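Local coordinates for protein RNA-dependent RNA polymerase (Farallon virus, PDB 6DX5) that probably acts as the viral replicase and transcriptase, of which this chain is the N-terminal ovarian tumour (OTU) cysteine protease domain, at residues V18-P23 / D148-L152; A41-F46 / A165-V169; K57-L61 / Y113-K119; A82-I86 / N104-G109; V138-I142 / V154-D160. All coordinates share one frame; numbering follows the deposited sequence.

Contact 1: V18-P23 / D148-L152; sequences VKIAIP and DMKVL
Three bent torsions in Met149, each close to -70°, curl its chain back until the methyl CE presses on Ile22, whose CG2 stands anti to its own backbone nitrogen. The two side chains meet at about a right angle, and Met149 CE lies 3.4 Å from Ile22 CG2, tighter than ordinary van der Waals contact. The other branch of the isoleucine, CG1-CD1, meets Val151, two residues on from Met149: with chi1 of 178°, Val151 keeps CG1 anti to its nitrogen and turns CG2 to Ile22 CD1, 3.6 Å away. At the end of the row, Pro23 CD rests 4.0 Å from Met149 CB. Alongside this apolar seam the backbones form a single beta bridge centred on Ala21 and Lys150. Val151 N donates to Ile20 O at 3.1 Å and almost straight, at 171°, while Ile22 N reaches Met149 O over a longer 3.3 Å. An Asx turn shapes the approach to the bridge, since Asp148 OD1 takes the N-H of Lys150 at 3.2 Å. Ile22 also touches Trp143 and Val145 of strand 140-145, and Leu152 packs on Cys171 of the second subunit. Chemically, the contact divides its labour: two main-chain bonds pin the loop 18-23 to the start of strand 151-157, while Ile22 packs on Met149 and Val151 and adds apolar contact to the polar bridge.

Contact 2: A41-F46 / A165-V169; sequences AFAYLF and AFNIV
Phe46 N donates to Phe42 O at 2.8 Å, the helical bond that sets two phenylalanine rings one turn apart, both turned to Phe166. The result is an aromatic cluster in a helix-on-sheet layer of the OTU fold, where the helical segment 41-46 runs roughly antiparallel to strand segment 166-169, their axes 8.8 Å apart at closest and at 148°. Both helix rings present edges to the face of Phe166. Phe42 makes an edge-to-face pair with centroids 5.6 Å apart, and Phe46 an offset version of it, its CD1 coming to 3.5 Å from Phe166 CZ. At the rim of the Phe166 ring, near its plane, Leu45 CB abuts CD1. Further along the strand Ile168 sends CD1 between Ala41 and Phe42, ending at the edge of the Phe42 ring. Asn167 turns away from the helix and is held by Trp143 NE1 on its OD1 and by Val162 O on its ND2. Phe166 also lines a pocket occupied by dithiothreitol, probably a crystallisation additive. With CG anti to its carbonyl carbon, Leu45 points toward the strand, and its CD1 methyl lies 3.1 Å from Asn167 O.

Contact 3: K57-L61 / Y113-K119; sequences KGTAL and YLEDATK
Leu61 is the tightly packed part of this contact, its branched end settled among Tyr113, Leu114, Ala117 and Thr118. One methyl, CD1, lies 3.6 Å from Tyr113 OH and also meets Ala117 CB, which itself sits over one face of the tyrosine ring. The other methyl, CD2, reaches Thr118 CG2 at 3.8 Å. Looser is the side held by Lys57. Fully extended from a chi1 of -178°, this side chain spans the gap to the carbonyls near the C-terminal end of helix 103-117, and its NZ makes only weak hydrogen bonds to Ala117 O at 3.0 Å and Lys119 O at 2.9 Å. The ammonium would probably be favoured there by the negative end of the helix dipole. On the solvent side the same turn is braced from within: Leu114 O is gripped from opposite faces of its plane by Thr118 N and by Thr118 OG1, the latter at 2.7 Å, while Lys119 NZ folds back above Glu115 O. Segments 57-61 and 113-117 of helices 53-66 and 103-117 run nearly antiparallel, at 170°, in the helical part of the OTU domain; helix 126-136 adjoins both, with Glu128 OE1 hydrogen-bonded to Tyr113 OH, and Tyr122 in the following loop packs against Tyr113 and Ala117.

Contact 4: A82-I86 / N104-G109; sequences AENEI and NVTRRG
Segments 82-86 and 104-109, from helices 72-86 and 103-117, cross at 114° between their N-to-C directions, and the backbones come closest at Ala82 and Gly109, whose CA atoms are 5.0 Å apart. This is a helix-helix crossing in the helical part of the OTU domain, made close by two small residues. Ala82 CB fits against the opposite backbone, 3.5 Å from Gly109 N, and meets Arg108 CB at a like distance. Glu83 and Ile86, one turn apart, share Val105 between them: both valine methyls touch Glu83 CB, and CG2 meets Ile86 CD1 at 3.9 Å. Arg108 leaves its helix with CG anti to the backbone nitrogen, then bends at chi2 (75°) and chi3 toward helix 72-86. Its aliphatic stem follows Ala82, and its end slides past Ile86 in the opposite direction, with Ile86 CG1 3.4 Å from Arg108 NH1. Glu85, an exposed residue, closes this side with a salt bridge in which charge attraction alone does the work. On the outer side Asn84 packs on Leu8 of the second subunit. Glu85 OE1 stands over one face of the guanidinium, 3.2 Å from Arg108 NH2, so that no N-H of the guanidinium points at the oxygen.

Contact 5: V138-I142 / V154-D160; sequences VTIVI and VQKFGTD
Thr139 OG1 both accepts and donates toward Asp160. With CG2 anti to its backbone nitrogen, the threonine directs OG1 at the loop 158-160, where it takes the N-H of Asp160 at 3.0 Å and gives its own proton to Asp160 OD2 at 3.2 Å, approaching from above the carboxylate plane. A water completes the ring: it accepts from Thr139 N and donates to Asp160 OD2. Beyond this, main-chain groups satisfy one another in pairs. Ile140 and Phe157 exchange two bonds, the shorter being Phe157 N to Ile140 O at 2.8 Å, and Ile142 and Gln155 do the same, with Ile142 N only 2.7 Å from Gln155 O. The pattern is that of an antiparallel beta hairpin, strands 140-145 and 151-157, at the middle of the mixed sheet of the OTU domain. Val141 and Lys156 form the non-hydrogen-bonded pair between, and Val141 N and O turn instead to strand 166-171. On their face Val141 CG1 presses Val154 CG2 at a tight 3.5 Å, while Lys156 CG lies against Thr139 CG2 and Val141 CG2. The buried ammonium ends at two carbonyls, Lys156 NZ reaching Gly158 O at 2.6 Å and Asp160 O at 2.7 Å, and also makes a cation-pi contact with Trp6. On the other face Gln155 NE2 is taken by Asn144 OD1, and Phe157 lies against helix 126-136.

Contacts 5 and 2 form the middle of the domain: strand 140-145 pairs with 151-157 in contact 5 and with 166-171, the strand of contact 2, and the N and O of Val141 bond to Phe166 and Ile168, which joins the two contacts. Contact 5 is the most buried and the richest in hydrogen bonds, whereas contact 2 is apolar and aromatic. Contact 1 attaches a loop to the start of strand 151-157, at the periphery, touching contact 5 through Val18 and Val154 and contact 2 through Met149 and Val169. Contacts 3 and 4 share helix 103-117, away from the sheet; there, apolar packing is fringed by charged side chains, weakly bonded lysine in contact 3 and a salt bridge in contact 4.

Contact 1: V18-P23 / D148-L152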
# COMPACT_ATOMS: atom_id res chain seq x y z
N VAL A 18 -8.91 -12.72 2.96
CA VAL A 18 -9.76 -13.38 3.94
C VAL A 18 -10.65 -12.33 4.61
O VAL A 18 -10.20 -11.25 4.99
CB VAL A 18 -8.90 -14.15 4.96
CG1 VAL A 18 -7.98 -13.19 5.82
CG2 VAL A 18 -9.78 -15.02 5.84
N LYS A 19 -11.94 -12.64 4.72
CA LYS A 19 -12.92 -11.68 5.20
C LYS A 19 -13.57 -12.25 6.45
O LYS A 19 -14.14 -13.34 6.43
CB LYS A 19 -13.94 -11.32 4.12
CG LYS A 19 -13.23 -10.58 2.94
CD LYS A 19 -13.99 -9.37 2.42
CE LYS A 19 -15.31 -9.79 1.78
NZ LYS A 19 -16.14 -8.65 1.31
N ILE A 20 -13.45 -11.50 7.54
CA ILE A 20 -13.82 -11.94 8.87
C ILE A 20 -14.52 -10.77 9.56
O ILE A 20 -14.49 -9.63 9.09
CB ILE A 20 -12.57 -12.42 9.63
CG1 ILE A 20 -12.04 -13.71 9.03
CG2 ILE A 20 -12.87 -12.76 11.01
CD1 ILE A 20 -10.68 -14.10 9.63
N ALA A 21 -15.22 -11.09 10.64
CA ALA A 21 -15.57 -10.13 11.68
C ALA A 21 -14.52 -10.23 12.79
O ALA A 21 -14.39 -11.28 13.43
CB ALA A 21 -16.96 -10.45 12.22
N ILE A 22 -13.81 -9.13 13.06
CA ILE A 22 -12.78 -9.09 14.12
C ILE A 22 -13.31 -9.51 15.49
O ILE A 22 -12.64 -10.32 16.16
CB ILE A 22 -12.10 -7.71 14.21
CG1 ILE A 22 -11.22 -7.45 12.98
CG2 ILE A 22 -11.22 -7.60 15.47
CD1 ILE A 22 -10.34 -8.61 12.61
N PRO A 23 -14.49 -9.06 15.97
CA PRO A 23 -14.89 -9.43 17.34
C PRO A 23 -15.17 -10.92 17.53
O PRO A 23 -15.20 -11.38 18.67
CB PRO A 23 -16.15 -8.59 17.59
CG PRO A 23 -16.04 -7.44 16.61
CD PRO A 23 -15.47 -8.12 15.39
N ASP A 148 -17.89 -0.81 11.50
CA ASP A 148 -18.50 -1.92 12.22
C ASP A 148 -17.55 -3.13 12.40
O ASP A 148 -18.02 -4.25 12.66
CB ASP A 148 -19.77 -2.36 11.50
CG ASP A 148 -19.52 -2.82 10.06
OD1 ASP A 148 -18.42 -3.32 9.76
OD2 ASP A 148 -20.43 -2.72 9.21
N MET A 149 -16.24 -2.93 12.25
CA MET A 149 -15.19 -3.92 12.54
C MET A 149 -15.19 -5.13 11.59
O MET A 149 -14.56 -6.14 11.89
CB MET A 149 -15.26 -4.38 14.01
CG MET A 149 -14.86 -3.30 15.02
SD MET A 149 -13.05 -2.92 15.13
CE MET A 149 -12.38 -4.42 15.81
N LYS A 150 -15.87 -5.06 10.44
CA LYS A 150 -15.71 -6.04 9.36
C LYS A 150 -14.46 -5.73 8.57
O LYS A 150 -14.20 -4.56 8.23
CB LYS A 150 -16.90 -6.03 8.38
CG LYS A 150 -18.30 -6.30 8.90
CD LYS A 150 -18.36 -7.37 9.95
CE LYS A 150 -18.36 -6.75 11.29
NZ LYS A 150 -18.00 -7.57 12.44
N VAL A 151 -13.69 -6.78 8.25
CA VAL A 151 -12.39 -6.62 7.63
C VAL A 151 -12.54 -6.19 6.18
O VAL A 151 -13.34 -6.76 5.42
CB VAL A 151 -11.58 -7.93 7.72
CG1 VAL A 151 -10.23 -7.77 7.00
CG2 VAL A 151 -11.34 -8.30 9.15
N LEU A 152 -11.77 -5.17 5.78
CA LEU A 152 -11.70 -4.81 4.36
C LEU A 152 -10.54 -5.54 3.68
O LEU A 152 -10.72 -6.12 2.62
CB LEU A 152 -11.53 -3.29 4.18
CG LEU A 152 -12.58 -2.33 4.74
CD1 LEU A 152 -12.00 -0.94 5.08
CD2 LEU A 152 -13.62 -2.20 3.71

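Contact 2: A41-F46 / A165-V169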
# COMPACT_ATOMS: atom_id res chain seq x y z
N ALA A 41 -0.26 0.93 20.17
CA ALA A 41 -0.84 -0.40 19.95
C ALA A 41 0.25 -1.46 19.99
O ALA A 41 0.16 -2.45 20.72
CB ALA A 41 -1.60 -0.42 18.61
N PHE A 42 1.35 -1.23 19.28
CA PHE A 42 2.38 -2.26 19.30
C PHE A 42 3.01 -2.34 20.69
O PHE A 42 3.18 -3.44 21.23
CB PHE A 42 3.44 -2.01 18.18
CG PHE A 42 4.44 -3.12 18.08
CD1 PHE A 42 4.13 -4.30 17.42
CD2 PHE A 42 5.67 -3.00 18.70
CE1 PHE A 42 5.06 -5.34 17.35
CE2 PHE A 42 6.61 -4.05 18.66
CZ PHE A 42 6.31 -5.22 17.97
N ALA A 43 3.27 -1.20 21.33
CA ALA A 43 3.85 -1.29 22.66
C ALA A 43 2.91 -2.05 23.62
O ALA A 43 3.36 -2.81 24.50
CB ALA A 43 4.16 0.12 23.18
N TYR A 44 1.60 -1.89 23.47
CA TYR A 44 0.71 -2.61 24.36
C TYR A 44 0.86 -4.12 24.19
O TYR A 44 0.94 -4.86 25.18
CB TYR A 44 -0.74 -2.20 24.13
CG TYR A 44 -1.64 -3.00 25.04
CD1 TYR A 44 -1.86 -2.60 26.36
CD2 TYR A 44 -2.24 -4.15 24.59
CE1 TYR A 44 -2.69 -3.35 27.22
CE2 TYR A 44 -3.08 -4.91 25.44
CZ TYR A 44 -3.29 -4.50 26.74
OH TYR A 44 -4.15 -5.25 27.53
N LEU A 45 0.92 -4.61 22.93
CA LEU A 45 1.05 -6.06 22.73
C LEU A 45 2.43 -6.55 23.10
O LEU A 45 2.57 -7.62 23.69
CB LEU A 45 0.79 -6.44 21.27
CG LEU A 45 -0.62 -6.09 20.81
CD1 LEU A 45 -0.83 -6.40 19.33
CD2 LEU A 45 -1.58 -6.88 21.69
N PHE A 46 3.46 -5.78 22.75
CA PHE A 46 4.80 -6.30 22.83
C PHE A 46 5.37 -6.15 24.24
O PHE A 46 6.05 -7.05 24.73
CB PHE A 46 5.69 -5.58 21.80
CG PHE A 46 7.05 -6.28 21.57
CD1 PHE A 46 7.11 -7.50 20.91
CD2 PHE A 46 8.22 -5.70 22.02
CE1 PHE A 46 8.34 -8.16 20.72
CE2 PHE A 46 9.46 -6.33 21.80
CZ PHE A 46 9.52 -7.57 21.16
N ALA A 165 1.46 -13.97 15.88
CA ALA A 165 1.82 -12.63 15.43
C ALA A 165 1.25 -11.58 16.39
O ALA A 165 0.43 -11.86 17.26
CB ALA A 165 1.30 -12.40 14.01
N PHE A 166 1.68 -10.34 16.21
CA PHE A 166 1.11 -9.21 16.93
C PHE A 166 0.09 -8.60 16.00
O PHE A 166 0.42 -8.21 14.88
CB PHE A 166 2.21 -8.22 17.32
CG PHE A 166 3.22 -8.84 18.25
CD1 PHE A 166 2.96 -8.91 19.61
CD2 PHE A 166 4.34 -9.48 17.75
CE1 PHE A 166 3.83 -9.54 20.49
CE2 PHE A 166 5.25 -10.09 18.60
CZ PHE A 166 5.01 -10.13 19.98
N ASN A 167 -1.17 -8.57 16.43
CA ASN A 167 -2.28 -8.22 15.55
C ASN A 167 -2.74 -6.82 15.91
O ASN A 167 -3.03 -6.53 17.10
CB ASN A 167 -3.45 -9.22 15.70
CG ASN A 167 -3.17 -10.56 15.06
OD1 ASN A 167 -3.35 -10.73 13.85
ND2 ASN A 167 -2.68 -11.50 15.87
N ILE A 168 -2.87 -5.96 14.91
CA ILE A 168 -3.26 -4.58 15.15
C ILE A 168 -4.42 -4.28 14.22
O ILE A 168 -4.43 -4.77 13.09
CB ILE A 168 -2.05 -3.67 14.92
CG1 ILE A 168 -0.99 -4.01 15.99
CG2 ILE A 168 -2.44 -2.19 14.88
CD1 ILE A 168 0.11 -3.07 16.07
N VAL A 169 -5.44 -3.56 14.72
CA VAL A 169 -6.57 -3.20 13.88
C VAL A 169 -6.41 -1.73 13.52
O VAL A 169 -5.94 -0.93 14.33
CB VAL A 169 -7.91 -3.46 14.58
CG1 VAL A 169 -8.01 -2.65 15.89
CG2 VAL A 169 -9.09 -3.09 13.70

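Contact 3: K57-L61 / Y113-K119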
# COMPACT_ATOMS: atom_id res chain seq x y z
N LYS A 57 8.95 3.53 19.13
CA LYS A 57 9.31 4.48 18.10
C LYS A 57 10.84 4.52 17.92
O LYS A 57 11.34 4.48 16.79
CB LYS A 57 8.79 5.86 18.48
CG LYS A 57 9.09 6.95 17.42
CD LYS A 57 8.31 8.28 17.75
CE LYS A 57 8.65 9.35 16.65
NZ LYS A 57 8.14 10.74 16.88
N GLY A 58 11.58 4.64 19.03
CA GLY A 58 13.04 4.67 18.97
C GLY A 58 13.60 3.42 18.31
O GLY A 58 14.59 3.48 17.58
N THR A 59 12.96 2.27 18.53
CA THR A 59 13.39 1.04 17.89
C THR A 59 13.24 1.14 16.38
O THR A 59 14.17 0.83 15.63
CB THR A 59 12.62 -0.13 18.47
OG1 THR A 59 12.88 -0.15 19.88
CG2 THR A 59 13.03 -1.49 17.81
N ALA A 60 12.09 1.62 15.93
CA ALA A 60 11.82 1.71 14.51
C ALA A 60 12.80 2.65 13.84
O ALA A 60 13.42 2.30 12.84
CB ALA A 60 10.38 2.17 14.26
N LEU A 61 13.00 3.83 14.41
CA LEU A 61 13.88 4.81 13.77
C LEU A 61 15.35 4.39 13.86
O LEU A 61 16.14 4.65 12.92
CB LEU A 61 13.69 6.19 14.41
CG LEU A 61 12.54 7.08 13.91
CD1 LEU A 61 11.27 6.31 13.71
CD2 LEU A 61 12.31 8.21 14.92
N TYR A 113 13.60 11.31 5.84
CA TYR A 113 12.69 10.49 6.64
C TYR A 113 12.82 10.85 8.12
O TYR A 113 11.82 11.09 8.79
CB TYR A 113 12.96 8.99 6.42
CG TYR A 113 12.26 8.11 7.45
CD1 TYR A 113 10.88 7.92 7.40
CD2 TYR A 113 12.96 7.52 8.48
CE1 TYR A 113 10.22 7.17 8.35
CE2 TYR A 113 12.31 6.75 9.45
CZ TYR A 113 10.95 6.57 9.35
OH TYR A 113 10.30 5.83 10.29
N LEU A 114 14.05 10.86 8.64
CA LEU A 114 14.27 11.16 10.05
C LEU A 114 13.76 12.56 10.41
O LEU A 114 13.24 12.77 11.51
CB LEU A 114 15.76 11.04 10.39
CG LEU A 114 16.25 9.61 10.23
CD1 LEU A 114 17.71 9.53 10.46
CD2 LEU A 114 15.44 8.76 11.24
N GLU A 115 13.92 13.54 9.51
CA GLU A 115 13.40 14.89 9.81
C GLU A 115 11.90 14.87 10.06
O GLU A 115 11.41 15.56 10.97
CB GLU A 115 13.74 15.87 8.68
CG GLU A 115 15.17 16.40 8.75
CD GLU A 115 15.55 17.33 7.59
OE1 GLU A 115 14.66 18.02 7.04
OE2 GLU A 115 16.75 17.35 7.23
N ASP A 116 11.14 14.10 9.27
CA ASP A 116 9.71 13.98 9.55
C ASP A 116 9.47 13.10 10.75
O ASP A 116 8.70 13.47 11.66
CB ASP A 116 8.95 13.41 8.35
CG ASP A 116 8.77 14.41 7.21
OD1 ASP A 116 9.06 15.63 7.37
OD2 ASP A 116 8.35 13.95 6.12
N ALA A 117 10.11 11.93 10.79
CA ALA A 117 9.72 10.91 11.75
C ALA A 117 10.06 11.30 13.18
O ALA A 117 9.36 10.91 14.11
CB ALA A 117 10.38 9.58 11.40
N THR A 118 11.11 12.09 13.38
CA THR A 118 11.50 12.40 14.75
C THR A 118 10.64 13.50 15.36
O THR A 118 10.67 13.66 16.58
CB THR A 118 13.00 12.76 14.83
OG1 THR A 118 13.27 13.90 14.00
CG2 THR A 118 13.87 11.61 14.36
N LYS A 119 9.88 14.23 14.56
CA LYS A 119 8.95 15.22 15.11
C LYS A 119 7.98 14.55 16.09
O LYS A 119 7.58 13.40 15.89
CB LYS A 119 8.14 15.87 13.99
CG LYS A 119 8.93 16.59 12.93
CD LYS A 119 8.84 18.06 13.13
CE LYS A 119 9.00 18.79 11.80
NZ LYS A 119 10.21 18.38 11.08

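Contact 4: A82-I86 / N104-G109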
# COMPACT_ATOMS: atom_id res chain seq x y z
N ALA A 82 14.46 12.89 -2.03
CA ALA A 82 15.85 13.33 -2.02
C ALA A 82 16.37 13.57 -3.43
O ALA A 82 16.97 14.61 -3.70
CB ALA A 82 16.71 12.31 -1.29
N GLU A 83 16.13 12.63 -4.34
CA GLU A 83 16.71 12.76 -5.67
C GLU A 83 16.07 13.88 -6.49
O GLU A 83 16.67 14.32 -7.47
CB GLU A 83 16.63 11.44 -6.44
CG GLU A 83 15.45 11.29 -7.35
CD GLU A 83 15.69 10.25 -8.42
OE1 GLU A 83 15.11 10.36 -9.54
OE2 GLU A 83 16.48 9.32 -8.15
N ASN A 84 14.87 14.35 -6.12
CA ASN A 84 14.31 15.54 -6.74
C ASN A 84 14.70 16.82 -6.02
O ASN A 84 14.67 17.89 -6.64
CB ASN A 84 12.79 15.44 -6.84
CG ASN A 84 12.36 14.62 -8.00
OD1 ASN A 84 11.45 14.98 -8.73
ND2 ASN A 84 13.05 13.49 -8.21
N GLU A 85 15.07 16.74 -4.75
CA GLU A 85 15.71 17.88 -4.10
C GLU A 85 17.06 18.19 -4.75
O GLU A 85 17.42 19.36 -4.95
CB GLU A 85 15.88 17.58 -2.62
CG GLU A 85 15.65 18.75 -1.69
CD GLU A 85 15.70 18.32 -0.23
OE1 GLU A 85 16.71 17.71 0.19
OE2 GLU A 85 14.70 18.55 0.49
N ILE A 86 17.81 17.14 -5.12
CA ILE A 86 19.17 17.30 -5.62
C ILE A 86 19.17 17.94 -7.01
O ILE A 86 20.00 18.81 -7.30
CB ILE A 86 19.89 15.93 -5.59
CG1 ILE A 86 20.19 15.55 -4.14
CG2 ILE A 86 21.17 15.99 -6.37
CD1 ILE A 86 20.48 14.07 -3.86
N ASN A 104 24.67 9.23 -2.69
CA ASN A 104 24.31 10.49 -2.07
C ASN A 104 22.79 10.60 -1.92
O ASN A 104 22.29 11.22 -0.97
CB ASN A 104 24.87 11.63 -2.92
CG ASN A 104 24.67 13.01 -2.30
OD1 ASN A 104 24.48 13.15 -1.09
ND2 ASN A 104 24.72 14.04 -3.14
N VAL A 105 22.04 9.99 -2.85
CA VAL A 105 20.59 10.08 -2.84
C VAL A 105 20.03 9.37 -1.62
O VAL A 105 19.25 9.95 -0.85
CB VAL A 105 20.02 9.49 -4.14
CG1 VAL A 105 18.52 9.18 -3.96
CG2 VAL A 105 20.21 10.47 -5.26
N THR A 106 20.40 8.11 -1.42
CA THR A 106 19.80 7.34 -0.34
C THR A 106 20.21 7.88 1.02
O THR A 106 19.41 7.85 1.95
CB THR A 106 20.13 5.86 -0.49
OG1 THR A 106 21.54 5.67 -0.33
CG2 THR A 106 19.72 5.37 -1.85
N ARG A 107 21.41 8.44 1.16
CA ARG A 107 21.75 9.09 2.42
C ARG A 107 20.85 10.30 2.68
O ARG A 107 20.37 10.52 3.80
CB ARG A 107 23.21 9.52 2.41
CG ARG A 107 23.72 9.82 3.77
CD ARG A 107 25.20 9.83 3.73
NE ARG A 107 25.70 8.73 2.89
CZ ARG A 107 26.73 8.84 2.07
NH1 ARG A 107 27.37 10.01 1.98
NH2 ARG A 107 27.12 7.80 1.33
N ARG A 108 20.64 11.12 1.65
CA ARG A 108 19.68 12.21 1.78
C ARG A 108 18.28 11.70 2.09
O ARG A 108 17.54 12.34 2.85
CB ARG A 108 19.66 13.05 0.50
CG ARG A 108 18.91 14.33 0.69
CD ARG A 108 19.81 15.20 1.48
NE ARG A 108 19.60 16.60 1.12
CZ ARG A 108 20.02 17.18 -0.00
NH1 ARG A 108 20.71 16.48 -0.92
NH2 ARG A 108 19.76 18.47 -0.21
N GLY A 109 17.87 10.57 1.48
CA GLY A 109 16.51 10.07 1.69
C GLY A 109 16.28 9.71 3.14
O GLY A 109 15.25 10.06 3.73

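Contact 5: V138-I142 / V154-D160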
# COMPACT_ATOMS: atom_id res chain seq x y z
N VAL A 138 9.76 -10.25 14.43
CA VAL A 138 8.40 -10.66 14.77
C VAL A 138 7.53 -10.44 13.55
O VAL A 138 7.94 -9.82 12.57
CB VAL A 138 7.79 -9.92 15.97
CG1 VAL A 138 8.57 -10.19 17.20
CG2 VAL A 138 7.66 -8.38 15.70
N THR A 139 6.30 -10.96 13.64
CA THR A 139 5.28 -10.75 12.64
C THR A 139 4.23 -9.77 13.16
O THR A 139 3.70 -9.93 14.28
CB THR A 139 4.66 -12.08 12.27
OG1 THR A 139 5.70 -12.89 11.72
CG2 THR A 139 3.56 -11.91 11.21
N ILE A 140 3.93 -8.76 12.36
CA ILE A 140 2.88 -7.79 12.70
C ILE A 140 1.80 -7.90 11.63
O ILE A 140 2.12 -7.87 10.43
CB ILE A 140 3.43 -6.36 12.80
CG1 ILE A 140 4.48 -6.31 13.85
CG2 ILE A 140 2.30 -5.33 13.19
CD1 ILE A 140 5.31 -4.99 13.85
N VAL A 141 0.55 -8.05 12.07
CA VAL A 141 -0.59 -8.13 11.17
C VAL A 141 -1.42 -6.87 11.33
O VAL A 141 -1.74 -6.49 12.45
CB VAL A 141 -1.44 -9.37 11.48
CG1 VAL A 141 -2.53 -9.48 10.51
CG2 VAL A 141 -0.55 -10.63 11.46
N ILE A 142 -1.75 -6.21 10.22
CA ILE A 142 -2.55 -5.00 10.23
C ILE A 142 -3.90 -5.35 9.61
O ILE A 142 -3.97 -5.69 8.42
CB ILE A 142 -1.92 -3.84 9.45
CG1 ILE A 142 -0.44 -3.62 9.83
CG2 ILE A 142 -2.76 -2.57 9.65
CD1 ILE A 142 -0.28 -2.96 11.12
N VAL A 154 -6.15 -7.12 4.77
CA VAL A 154 -5.20 -7.33 5.86
C VAL A 154 -3.82 -7.57 5.25
O VAL A 154 -3.71 -8.21 4.21
CB VAL A 154 -5.65 -8.50 6.76
CG1 VAL A 154 -5.90 -9.71 5.94
CG2 VAL A 154 -4.64 -8.78 7.84
N GLN A 155 -2.79 -6.96 5.86
CA GLN A 155 -1.39 -7.14 5.54
C GLN A 155 -0.67 -7.71 6.75
O GLN A 155 -1.07 -7.51 7.91
CB GLN A 155 -0.69 -5.83 5.16
CG GLN A 155 -1.33 -5.05 4.09
CD GLN A 155 -2.13 -3.87 4.65
OE1 GLN A 155 -1.57 -2.92 5.29
NE2 GLN A 155 -3.45 -3.91 4.41
N LYS A 156 0.45 -8.37 6.46
CA LYS A 156 1.25 -9.07 7.45
C LYS A 156 2.73 -8.83 7.11
O LYS A 156 3.16 -9.13 6.00
CB LYS A 156 0.89 -10.56 7.42
CG LYS A 156 1.66 -11.56 8.28
CD LYS A 156 0.86 -12.87 8.20
CE LYS A 156 1.59 -14.06 7.58
NZ LYS A 156 3.02 -14.16 7.91
N PHE A 157 3.47 -8.22 8.02
CA PHE A 157 4.91 -8.11 7.90
C PHE A 157 5.50 -9.25 8.69
O PHE A 157 5.27 -9.34 9.89
CB PHE A 157 5.40 -6.78 8.45
CG PHE A 157 4.88 -5.59 7.70
CD1 PHE A 157 5.62 -5.05 6.66
CD2 PHE A 157 3.69 -4.98 8.06
CE1 PHE A 157 5.17 -3.94 5.97
CE2 PHE A 157 3.24 -3.85 7.35
CZ PHE A 157 4.01 -3.34 6.32
N GLY A 158 6.22 -10.14 8.01
CA GLY A 158 6.74 -11.33 8.66
C GLY A 158 6.03 -12.58 8.19
O GLY A 158 4.98 -12.53 7.55
N THR A 159 6.63 -13.73 8.54
CA THR A 159 6.18 -15.04 8.06
C THR A 159 5.39 -15.87 9.06
O THR A 159 4.97 -16.98 8.71
CB THR A 159 7.38 -15.88 7.64
OG1 THR A 159 8.27 -15.99 8.76
CG2 THR A 159 8.08 -15.24 6.46
N ASP A 160 5.23 -15.44 10.31
CA ASP A 160 4.47 -16.25 11.27
C ASP A 160 2.97 -16.21 10.96
O ASP A 160 2.48 -15.34 10.23
CB ASP A 160 4.68 -15.77 12.70
CG ASP A 160 6.06 -16.09 13.24
OD1 ASP A 160 6.47 -17.27 13.15
OD2 ASP A 160 6.72 -15.14 13.76
O HOH W 1 5.73 -12.98 15.74